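Local atomic coordinates of vacuolar protein sorting-associated protein IST1 (Saccharomyces cerevisiae, PDB entry 3GGY), a protein that regulates recruitment of the ATPase VPS4 to the ESCRT-III complex during a late step of cargo sorting into multivesicular bodies. Residues 104-107 with 108-112. Residues are numbered along the deposited sequence; the frame is centred on the assembly and turned at random.
Sequences GINE and AIRSL
With CG of N106 anti to the backbone nitrogen (chi1 -174°) and CG of R110 anti to its carbonyl carbon (chi1 -72°), the two side chains, one helical turn apart, converge on the same side of the helix. The arginine runs extended from CG to NE, its CG passing 3.1 Å from N106 O, and its NE-H gives a nearly straight bond of 2.8 Å to N106 OD1. That oxygen lies in the guanidinium plane, at its edge, yet the donor stands above the carbonyl plane of the amide, and the two flat groups are turned 69° against each other. The amide's rotation is fixed from its other end too, since N106 ND2 donates to D150; R110 NH2 forms a salt bridge with E93. Were R110 replaced by alanine, E93 would probably lose its charged mate and N106 OD1 this donor. One residue further on, S111 turns its hydroxyl back onto the backbone: OG donates to E107 O at 2.9 Å, while S111 N reaches the same oxygen at 3.0 Å from the opposite face of its plane. The extended E107 chain carries its carboxylate to helix 50-82, where OE2 is hydrogen-bonded to Y76 OH. The same stretch of helix is closed by i to i+4 backbone bonds, from A108 N to G104 O (3.0 Å) and from I109 N to I105 O (2.9 Å). G104, with positive phi, takes the N-cap position, and the whole illustrates the first turns of helix 105-115, largely buried here, within the helical ESCRT-III-like N-terminal domain of IST1.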
loop_
_atom_site.group_PDB
_atom_site.type_symbol
_atom_site.label_atom_id
_atom_site.label_comp_id
_atom_site.label_asym_id
_atom_site.label_seq_id
_atom_site.Cartn_x
_atom_site.Cartn_y
_atom_site.Cartn_z
ATOM N N GLY A 104 11.704 -0.494 15.078
ATOM C CA GLY A 104 10.987 -0.316 13.823
ATOM C C GLY A 104 10.051 0.874 13.726
ATOM O O GLY A 104 9.340 1.029 12.726
ATOM N N ILE A 105 10.044 1.723 14.745
ATOM C CA ILE A 105 9.165 2.885 14.748
ATOM C C ILE A 105 9.524 3.898 13.663
ATOM O O ILE A 105 8.648 4.376 12.942
ATOM C CB ILE A 105 9.168 3.571 16.131
ATOM C CG1 ILE A 105 8.564 2.616 17.166
ATOM C CG2 ILE A 105 8.384 4.879 16.083
ATOM C CD1 ILE A 105 8.582 3.137 18.593
ATOM N N ASN A 106 10.808 4.216 13.537
ATOM C CA ASN A 106 11.249 5.183 12.524
ATOM C C ASN A 106 10.680 4.832 11.151
ATOM O O ASN A 106 10.046 5.656 10.486
ATOM C CB ASN A 106 12.777 5.205 12.447
ATOM C CG ASN A 106 13.299 6.286 11.518
ATOM O OD1 ASN A 106 12.955 7.457 11.660
ATOM N ND2 ASN A 106 14.142 5.899 10.569
ATOM N N GLU A 107 10.921 3.593 10.743
ATOM C CA GLU A 107 10.470 3.062 9.469
ATOM C C GLU A 107 8.947 3.060 9.339
ATOM O O GLU A 107 8.402 3.449 8.307
ATOM C CB GLU A 107 11.001 1.638 9.333
ATOM C CG GLU A 107 10.668 0.944 8.044
ATOM C CD GLU A 107 11.213 -0.465 8.022
ATOM O OE1 GLU A 107 12.421 -0.636 8.304
ATOM O OE2 GLU A 107 10.442 -1.395 7.722
ATOM N N ALA A 108 8.266 2.617 10.390
ATOM C CA ALA A 108 6.811 2.546 10.373
ATOM C C ALA A 108 6.112 3.896 10.216
ATOM O O ALA A 108 5.230 4.043 9.370
ATOM C CB ALA A 108 6.313 1.849 11.637
ATOM N N ILE A 109 6.499 4.879 11.023
ATOM C CA ILE A 109 5.861 6.189 10.956
ATOM C C ILE A 109 6.171 6.906 9.642
ATOM O O ILE A 109 5.295 7.539 9.054
ATOM C CB ILE A 109 6.282 7.079 12.146
ATOM C CG1 ILE A 109 5.420 8.339 12.182
ATOM C CG2 ILE A 109 7.758 7.429 12.043
ATOM C CD1 ILE A 109 3.943 8.058 12.460
ATOM N N ARG A 110 7.413 6.801 9.173
ATOM C CA ARG A 110 7.784 7.441 7.917
ATOM C C ARG A 110 7.009 6.841 6.746
ATOM O O ARG A 110 6.543 7.566 5.873
ATOM C CB ARG A 110 9.286 7.295 7.667
ATOM C CG ARG A 110 10.132 8.162 8.582
ATOM C CD ARG A 110 11.611 7.902 8.372
ATOM N NE ARG A 110 12.398 8.726 9.283
ATOM C CZ ARG A 110 12.729 9.990 9.051
ATOM N NH1 ARG A 110 12.360 10.584 7.926
ATOM N NH2 ARG A 110 13.395 10.676 9.972
ATOM N N SER A 111 6.861 5.518 6.737
ATOM C CA SER A 111 6.143 4.862 5.654
ATOM C C SER A 111 4.672 5.256 5.603
ATOM O O SER A 111 4.112 5.453 4.526
ATOM C CB SER A 111 6.272 3.339 5.776
ATOM O OG SER A 111 7.628 2.936 5.605
ATOM N N LEU A 112 4.044 5.370 6.767
ATOM C CA LEU A 112 2.632 5.734 6.821
ATOM C C LEU A 112 2.402 7.165 6.356
ATOM O O LEU A 112 1.431 7.453 5.659
ATOM C CB LEU A 112 2.109 5.533 8.241
ATOM C CG LEU A 112 1.969 4.049 8.590
ATOM C CD1 LEU A 112 1.775 3.884 10.094
ATOM C CD2 LEU A 112 0.795 3.451 7.826
#